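Local coordinates for 3-keto-5-aminohexanoate cleavage protein (Burkholderia xenovorans LB400, PDB 3E02), which binds zinc in a TIM-barrel domain of the beta-keto acid cleavage family and probably cleaves 3-keto-5-aminohexanoate or a related beta-keto acid, at residues L49-R54 and L83-G88; A105-A110 and S165-E170. All blocks are in the same frame, centred on the assembly; numbering follows the deposited sequence.

Contact 1: L49-R54 and L83-G88. With ZN (zinc ion), chain B.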
ATOM      1  N   LEU A  49      -0.722 -23.457 -22.530  1.00 33.98           N
ATOM      2  CA  LEU A  49      -1.877 -24.230 -22.083  1.00 33.40           C
ATOM      3  C   LEU A  49      -1.499 -24.933 -20.800  1.00 33.82           C
ATOM      4  O   LEU A  49      -0.510 -25.672 -20.790  1.00 34.49           O
ATOM      5  CB  LEU A  49      -2.262 -25.264 -23.142  1.00 34.01           C
ATOM      6  CG  LEU A  49      -2.645 -24.708 -24.506  1.00 34.43           C
ATOM      7  CD1 LEU A  49      -2.866 -25.850 -25.483  1.00 34.06           C
ATOM      8  CD2 LEU A  49      -3.887 -23.811 -24.397  1.00 34.45           C
ATOM      9  N   HIS A  50      -2.244 -24.659 -19.719  1.00 32.70           N
ATOM     10  CA  HIS A  50      -2.049 -25.290 -18.411  1.00 32.56           C
ATOM     11  C   HIS A  50      -3.038 -26.466 -18.374  1.00 33.86           C
ATOM     12  O   HIS A  50      -4.252 -26.280 -18.496  1.00 34.93           O
ATOM     13  CB  HIS A  50      -2.239 -24.285 -17.283  1.00 32.53           C
ATOM     14  CG  HIS A  50      -2.277 -24.901 -15.933  1.00 34.82           C
ATOM     15  ND1 HIS A  50      -1.150 -25.320 -15.261  1.00 39.42           N
ATOM     16  CD2 HIS A  50      -3.323 -25.199 -15.136  1.00 35.08           C
ATOM     17  CE1 HIS A  50      -1.506 -25.837 -14.099  1.00 43.11           C
ATOM     18  NE2 HIS A  50      -2.818 -25.760 -13.993  1.00 34.10           N
ATOM     19  N   LEU A  51      -2.507 -27.667 -18.178  1.00 33.60           N
ATOM     20  CA  LEU A  51      -3.264 -28.902 -18.356  1.00 34.65           C
ATOM     21  C   LEU A  51      -3.374 -29.845 -17.166  1.00 34.64           C
ATOM     22  O   LEU A  51      -2.377 -30.121 -16.508  1.00 33.58           O
ATOM     23  CB  LEU A  51      -2.605 -29.673 -19.501  1.00 34.43           C
ATOM     24  CG  LEU A  51      -2.523 -28.958 -20.858  1.00 34.50           C
ATOM     25  CD1 LEU A  51      -1.595 -29.730 -21.812  1.00 37.34           C
ATOM     26  CD2 LEU A  51      -3.902 -28.758 -21.463  1.00 34.32           C
ATOM     27  N   HIS A  52      -4.611 -30.313 -16.937  1.00 34.44           N
ATOM     28  CA  HIS A  52      -4.971 -31.390 -16.015  1.00 33.86           C
ATOM     29  C   HIS A  52      -5.699 -32.443 -16.846  1.00 34.82           C
ATOM     30  O   HIS A  52      -6.217 -32.149 -17.940  1.00 36.17           O
ATOM     31  CB  HIS A  52      -5.977 -30.940 -14.953  1.00 34.20           C
ATOM     32  CG  HIS A  52      -5.456 -29.958 -13.964  1.00 32.41           C
ATOM     33  ND1 HIS A  52      -5.526 -30.172 -12.600  1.00 32.70           N
ATOM     34  CD2 HIS A  52      -4.904 -28.731 -14.128  1.00 34.75           C
ATOM     35  CE1 HIS A  52      -5.023 -29.123 -11.973  1.00 34.27           C
ATOM     36  NE2 HIS A  52      -4.643 -28.238 -12.876  1.00 31.05           N
ATOM     37  N   ALA A  53      -5.771 -33.661 -16.304  1.00 34.80           N
ATOM     38  CA  ALA A  53      -6.507 -34.773 -16.902  1.00 33.95           C
ATOM     39  C   ALA A  53      -7.685 -35.095 -15.997  1.00 33.49           C
ATOM     40  O   ALA A  53      -7.658 -34.813 -14.785  1.00 33.25           O
ATOM     41  CB  ALA A  53      -5.609 -36.026 -17.049  1.00 33.19           C
ATOM     42  N   ARG A  54      -8.691 -35.724 -16.599  1.00 34.31           N
ATOM     43  CA  ARG A  54      -9.884 -36.172 -15.911  1.00 34.11           C
ATOM     44  C   ARG A  54     -10.273 -37.555 -16.414  1.00 34.27           C
ATOM     45  O   ARG A  54     -10.011 -37.900 -17.575  1.00 34.78           O
ATOM     46  CB  ARG A  54     -11.048 -35.213 -16.180  1.00 32.82           C
ATOM     47  CG  ARG A  54     -10.908 -33.850 -15.554  1.00 34.54           C
ATOM     48  CD  ARG A  54     -12.085 -32.957 -15.906  1.00 33.10           C
ATOM     49  NE  ARG A  54     -11.948 -31.640 -15.278  1.00 32.73           N
ATOM     50  CZ  ARG A  54     -12.345 -31.324 -14.047  1.00 33.19           C
ATOM     51  NH1 ARG A  54     -12.869 -32.217 -13.231  1.00 32.74           N
ATOM     52  NH2 ARG A  54     -12.171 -30.082 -13.606  1.00 34.36           N
ATOM     53  N   LEU A  83       3.127 -26.408 -23.513  1.00 34.03           N
ATOM     54  CA  LEU A  83       2.264 -27.286 -22.722  1.00 34.50           C
ATOM     55  C   LEU A  83       2.803 -27.319 -21.299  1.00 34.03           C
ATOM     56  O   LEU A  83       3.900 -27.787 -21.065  1.00 34.62           O
ATOM     57  CB  LEU A  83       2.138 -28.665 -23.361  1.00 34.54           C
ATOM     58  CG  LEU A  83       1.731 -28.623 -24.844  1.00 34.80           C
ATOM     59  CD1 LEU A  83       1.505 -30.038 -25.400  1.00 34.69           C
ATOM     60  CD2 LEU A  83       0.503 -27.735 -25.098  1.00 32.98           C
ATOM     61  N   ASN A  84       2.000 -26.778 -20.381  1.00 33.25           N
ATOM     62  CA  ASN A  84       2.294 -26.635 -18.960  1.00 33.31           C
ATOM     63  C   ASN A  84       1.493 -27.738 -18.239  1.00 33.57           C
ATOM     64  O   ASN A  84       0.247 -27.764 -18.330  1.00 32.89           O
ATOM     65  CB  ASN A  84       1.926 -25.184 -18.573  1.00 33.07           C
ATOM     66  CG  ASN A  84       1.900 -24.894 -17.089  1.00 34.69           C
ATOM     67  OD1 ASN A  84       1.945 -25.770 -16.237  1.00 44.33           O
ATOM     68  ND2 ASN A  84       1.792 -23.608 -16.782  1.00 35.60           N
ATOM     69  N   ILE A  85       2.219 -28.627 -17.546  1.00 33.34           N
ATOM     70  CA  ILE A  85       1.634 -29.762 -16.821  0.50 33.91           C
ATOM     71  C   ILE A  85       1.487 -29.461 -15.326  1.00 34.99           C
ATOM     72  O   ILE A  85       2.438 -28.992 -14.662  1.00 35.02           O
ATOM     73  CB  ILE A  85       2.485 -31.066 -16.981  0.50 33.98           C
ATOM     74  CG1 ILE A  85       2.782 -31.371 -18.460  0.50 34.37           C
ATOM     75  CG2 ILE A  85       1.785 -32.267 -16.315  0.50 33.77           C
ATOM     76  CD1 ILE A  85       1.550 -31.497 -19.356  0.50 31.49           C
ATOM     77  N   THR A  86       0.300 -29.746 -14.790  1.00 35.64           N
ATOM     78  CA  THR A  86       0.042 -29.541 -13.385  1.00 34.55           C
ATOM     79  C   THR A  86       0.813 -30.556 -12.531  1.00 34.96           C
ATOM     80  O   THR A  86       0.989 -31.718 -12.924  1.00 34.04           O
ATOM     81  CB  THR A  86      -1.466 -29.662 -13.023  1.00 35.53           C
ATOM     82  OG1 THR A  86      -1.636 -29.366 -11.633  1.00 35.42           O
ATOM     83  CG2 THR A  86      -2.015 -31.064 -13.313  1.00 32.69           C
ATOM     84  N   THR A  87       1.345 -30.068 -11.417  1.00 34.87           N
ATOM     85  CA  THR A  87       1.882 -30.924 -10.363  1.00 36.62           C
ATOM     86  C   THR A  87       0.983 -30.756  -9.116  1.00 37.99           C
ATOM     87  O   THR A  87       1.361 -31.208  -8.054  1.00 38.28           O
ATOM     88  CB  THR A  87       3.341 -30.616 -10.018  1.00 36.09           C
ATOM     89  OG1 THR A  87       3.424 -29.333  -9.410  1.00 33.48           O
ATOM     90  CG2 THR A  87       4.233 -30.680 -11.260  1.00 35.51           C
ATOM     91  N   GLY A  88      -0.167 -30.083  -9.271  1.00 39.54           N
ATOM     92  CA  GLY A  88      -1.183 -29.899  -8.233  1.00 40.36           C
ATOM     93  C   GLY A  88      -2.175 -31.039  -8.394  1.00 41.85           C
ATOM     94  O   GLY A  88      -2.454 -31.767  -7.445  1.00 43.60           O
TER
HETATM   95 ZN    ZN B 311      -4.116 -26.171 -12.307  1.00 32.84          ZN
HETATM   96  O   HOH W   1      -2.124 -26.767 -10.866  1.00 27.28           O
HETATM   97  O   HOH W   2      -3.353 -24.241 -11.061  1.00 26.37           O
HETATM   98  O   HOH W   3      -4.637 -26.470 -10.180  1.00 39.17           O

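Contact 2: A105-A110 and S165-E170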
ATOM      1  N   ALA A 105       6.211 -36.996 -18.917  1.00 36.43           N
ATOM      2  CA  ALA A 105       6.198 -36.088 -20.075  1.00 35.69           C
ATOM      3  C   ALA A 105       7.451 -35.241 -20.317  1.00 35.34           C
ATOM      4  O   ALA A 105       7.689 -34.830 -21.454  1.00 35.44           O
ATOM      5  CB  ALA A 105       5.013 -35.164 -19.960  1.00 35.04           C
ATOM      6  N   ARG A 106       8.197 -34.933 -19.256  1.00 35.00           N
ATOM      7  CA  ARG A 106       9.367 -34.042 -19.321  1.00 36.06           C
ATOM      8  C   ARG A 106       8.988 -32.760 -20.099  1.00 35.87           C
ATOM      9  O   ARG A 106       9.589 -32.449 -21.125  1.00 35.71           O
ATOM     10  CB  ARG A 106      10.587 -34.782 -19.882  1.00 35.98           C
ATOM     11  CG  ARG A 106      11.081 -35.902 -18.943  1.00 37.81           C
ATOM     12  CD  ARG A 106      12.174 -36.757 -19.561  1.00 39.07           C
ATOM     13  NE  ARG A 106      13.423 -36.030 -19.800  1.00 45.77           N
ATOM     14  CZ  ARG A 106      14.491 -35.997 -18.990  1.00 50.33           C
ATOM     15  NH1 ARG A 106      14.516 -36.627 -17.807  1.00 54.32           N
ATOM     16  NH2 ARG A 106      15.559 -35.283 -19.363  1.00 49.93           N
ATOM     17  N   PRO A 107       7.987 -32.007 -19.579  1.00 34.97           N
ATOM     18  CA  PRO A 107       7.487 -30.837 -20.283  1.00 35.22           C
ATOM     19  C   PRO A 107       8.413 -29.630 -20.181  1.00 34.19           C
ATOM     20  O   PRO A 107       9.305 -29.590 -19.339  1.00 33.31           O
ATOM     21  CB  PRO A 107       6.171 -30.545 -19.556  1.00 34.27           C
ATOM     22  CG  PRO A 107       6.469 -30.925 -18.157  1.00 35.32           C
ATOM     23  CD  PRO A 107       7.320 -32.155 -18.270  1.00 35.34           C
ATOM     24  N   GLU A 108       8.170 -28.650 -21.048  1.00 33.72           N
ATOM     25  CA  GLU A 108       8.893 -27.383 -20.999  1.00 33.60           C
ATOM     26  C   GLU A 108       8.549 -26.603 -19.730  1.00 32.31           C
ATOM     27  O   GLU A 108       9.409 -25.887 -19.186  1.00 32.10           O
ATOM     28  CB  GLU A 108       8.541 -26.498 -22.188  1.00 34.40           C
ATOM     29  CG  GLU A 108       8.999 -27.021 -23.516  1.00 34.78           C
ATOM     30  CD  GLU A 108       8.754 -26.002 -24.582  1.00 34.63           C
ATOM     31  OE1 GLU A 108       9.647 -25.159 -24.798  1.00 35.57           O
ATOM     32  OE2 GLU A 108       7.671 -26.053 -25.182  1.00 34.11           O
ATOM     33  N   VAL A 109       7.290 -26.723 -19.293  1.00 31.23           N
ATOM     34  CA  VAL A 109       6.795 -26.040 -18.110  1.00 32.62           C
ATOM     35  C   VAL A 109       5.923 -26.956 -17.240  1.00 32.66           C
ATOM     36  O   VAL A 109       5.208 -27.817 -17.748  1.00 33.26           O
ATOM     37  CB  VAL A 109       5.998 -24.749 -18.488  1.00 33.11           C
ATOM     38  CG1 VAL A 109       5.471 -24.032 -17.236  1.00 32.07           C
ATOM     39  CG2 VAL A 109       6.868 -23.798 -19.335  1.00 31.72           C
ATOM     40  N   ALA A 110       6.067 -26.810 -15.924  1.00 32.35           N
ATOM     41  CA  ALA A 110       5.204 -27.481 -14.949  1.00 33.36           C
ATOM     42  C   ALA A 110       4.797 -26.474 -13.896  1.00 33.60           C
ATOM     43  O   ALA A 110       5.579 -25.572 -13.574  1.00 33.59           O
ATOM     44  CB  ALA A 110       5.916 -28.677 -14.301  1.00 33.23           C
ATOM     45  N   SER A 165      15.274 -32.471 -15.677  1.00 38.11           N
ATOM     46  CA  SER A 165      14.874 -32.643 -17.086  1.00 38.42           C
ATOM     47  C   SER A 165      14.766 -31.302 -17.865  1.00 38.22           C
ATOM     48  O   SER A 165      14.290 -31.305 -19.003  1.00 38.85           O
ATOM     49  CB  SER A 165      13.545 -33.410 -17.160  1.00 38.66           C
ATOM     50  OG  SER A 165      12.503 -32.708 -16.506  1.00 44.69           O
ATOM     51  N   GLY A 166      15.190 -30.176 -17.262  1.00 36.53           N
ATOM     52  CA  GLY A 166      15.163 -28.849 -17.908  1.00 36.22           C
ATOM     53  C   GLY A 166      13.846 -28.092 -17.838  1.00 35.80           C
ATOM     54  O   GLY A 166      13.665 -27.064 -18.515  1.00 35.75           O
ATOM     55  N   THR A 167      12.930 -28.578 -17.010  1.00 35.19           N
ATOM     56  CA  THR A 167      11.617 -27.952 -16.840  1.00 34.38           C
ATOM     57  C   THR A 167      11.736 -26.583 -16.197  1.00 34.04           C
ATOM     58  O   THR A 167      12.523 -26.425 -15.276  1.00 34.36           O
ATOM     59  CB  THR A 167      10.730 -28.809 -15.905  1.00 35.29           C
ATOM     60  OG1 THR A 167      10.763 -30.170 -16.341  1.00 34.75           O
ATOM     61  CG2 THR A 167       9.285 -28.300 -15.867  1.00 30.52           C
ATOM     62  N   ARG A 168      10.965 -25.610 -16.698  1.00 34.14           N
ATOM     63  CA  ARG A 168      10.840 -24.288 -16.078  1.00 34.61           C
ATOM     64  C   ARG A 168       9.519 -24.297 -15.320  1.00 35.09           C
ATOM     65  O   ARG A 168       8.549 -24.928 -15.753  1.00 34.72           O
ATOM     66  CB  ARG A 168      10.855 -23.141 -17.096  1.00 34.18           C
ATOM     67  CG  ARG A 168      12.031 -23.099 -18.051  1.00 37.36           C
ATOM     68  CD  ARG A 168      13.361 -23.348 -17.394  1.00 40.99           C
ATOM     69  NE  ARG A 168      13.633 -22.393 -16.318  1.00 44.33           N
ATOM     70  CZ  ARG A 168      14.435 -21.328 -16.387  1.00 45.98           C
ATOM     71  NH1 ARG A 168      15.104 -21.015 -17.486  1.00 50.89           N
ATOM     72  NH2 ARG A 168      14.591 -20.564 -15.318  1.00 44.21           N
ATOM     73  N   PHE A 169       9.456 -23.597 -14.197  1.00 35.54           N
ATOM     74  CA  PHE A 169       8.240 -23.607 -13.388  1.00 36.76           C
ATOM     75  C   PHE A 169       7.368 -22.381 -13.421  1.00 36.95           C
ATOM     76  O   PHE A 169       7.857 -21.261 -13.549  1.00 38.19           O
ATOM     77  CB  PHE A 169       8.579 -23.891 -11.919  1.00 37.90           C
ATOM     78  CG  PHE A 169       9.327 -25.171 -11.723  1.00 39.08           C
ATOM     79  CD1 PHE A 169       8.713 -26.398 -12.020  1.00 38.75           C
ATOM     80  CD2 PHE A 169      10.637 -25.169 -11.254  1.00 40.62           C
ATOM     81  CE1 PHE A 169       9.412 -27.606 -11.865  1.00 39.46           C
ATOM     82  CE2 PHE A 169      11.344 -26.375 -11.094  1.00 41.82           C
ATOM     83  CZ  PHE A 169      10.734 -27.593 -11.400  1.00 38.69           C
ATOM     84  N   GLU A 170       6.063 -22.648 -13.351  1.00 36.57           N
ATOM     85  CA  GLU A 170       5.025 -21.630 -13.187  0.50 36.77           C
ATOM     86  C   GLU A 170       4.839 -21.692 -11.660  1.00 37.26           C
ATOM     87  O   GLU A 170       4.203 -22.620 -11.158  1.00 37.68           O
ATOM     88  CB  GLU A 170       3.735 -22.008 -13.949  0.50 36.85           C
ATOM     89  CG  GLU A 170       2.512 -21.032 -13.830  0.50 37.20           C
ATOM     90  CD  GLU A 170       1.148 -21.663 -14.221  0.50 37.31           C
ATOM     91  OE1 GLU A 170       1.047 -22.894 -14.395  0.50 36.41           O
ATOM     92  OE2 GLU A 170       0.132 -20.934 -14.316  0.50 42.76           O
TER
HETATM   93  O   HOH W   4      14.738 -32.869 -21.558  1.00 40.67           O
HETATM   94  O   HOH W   5      11.277 -31.513 -18.507  1.00 40.51           O
HETATM   95  O   HOH W   6      11.892 -25.885 -20.206  1.00 24.80           O

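Contact 1: L49-R54 and L83-G88
His50 and Asn84 are paired across neighbouring parallel strands, 49-51 and 83-85, with side chains directed into the interior of the barrel. Backbone bonds join the strands: Asn84 N gives its hydrogen to Leu49 O, Leu51 N to Asn84 O (2.8 Å), and past the end of the regular pairing Thr86 N reaches Leu51 O (3.2 Å). The opposite face of the sheet is the tightly packed side, lined by leucine and isoleucine side chains. There Leu49 and Leu83 run alongside each other, CD1 of the first 3.9 Å from CD2 of the second, while Leu51 leans across Leu83 and, with it and Ile85, meets Leu72 on the covering helix 72-78.

The face carrying His50 is polar and hydrated through the waters on the zinc. CG of His50 stands anti to the backbone N (chi1 170°), which sends the ring inward; its NE2 binds zinc at 2.2 Å. On the other edge ND1 makes a straight but weak bond to Asn84 OD1 (3.3 Å), the amide plane turned 81° from the ring. Asn84 ND2 is in turn held by Glu170. His52 NE2 also binds the metal, and Thr86 CG2 lies 3.6 Å from the centroid of the His52 ring, almost on its normal, a CH-pi contact. Thr86 OG1 accepts from Gly88 N in an ST turn and also bonds water 1 on the ion; Glu259 completes the site. Water fills three of the six positions on the zinc, consistent with sites that a substrate might take over in a metal-dependent cleavage enzyme.

Contact 2: A105-A110 and S165-E170
A bend at chi3 (66°) folds the Arg106 chain back so that its guanidinium lies flat against Ser165, whose CB sits over the centre of one face, 3.3 Å from CZ. Thr167 has CG2 anti to its backbone N, which places this methyl 3.7 Å from Ala110 CB and puts Thr167 OG1 on the side of Pro107 O. Water 5 ties the two loops together here, donating to Pro107 O and to Thr167 OG1 (2.6 Å); Leu162 O is a further partner of both Ser165 OG and Thr167 OG1. Water 6 likewise links Glu108 O with Gly166 O. Beyond these loops begin two adjacent parallel strands of the TIM barrel, 109-113 and 168-173, each entered from the helix before it, 95-105 and 152-163. Arg168 N bonds Glu108 O nearly straight (172°), Ala110 N bonds Arg168 O, and Glu170 N bonds Ala110 O (3.0 Å). That last carbonyl also lies at the edge of the Phe169 ring, 3.6 Å from CD1. On the face of Val109 and Arg168, opposite that of Ala110 and Phe169, Val109 CG1 packs 4.2 Å from Glu170 CB.

Overall arrangement
Contacts 1 and 2 are successive parts of one parallel barrel sheet, their centres 11 Å apart. Strands 82-85 and 109-113 are direct neighbours, and Ile85 N lies 3.1 Å from Val109 O in a probable hydrogen bond. The closest link between side chains runs on the zinc-bearing face: Asn84 ND2 is 2.6 Å from Glu170 OE1. Holding Asn84, which bonds His50, and packing with OE1 3.4 Å from His50 ND1, Glu170 lies in the second shell of the metal site, its side chain about 6 Å from the zinc at nearest atoms. The loops of contact 2 lie at the N-terminal strand ends, the zinc at the C-terminal ends, where TIM barrels carry their active sites.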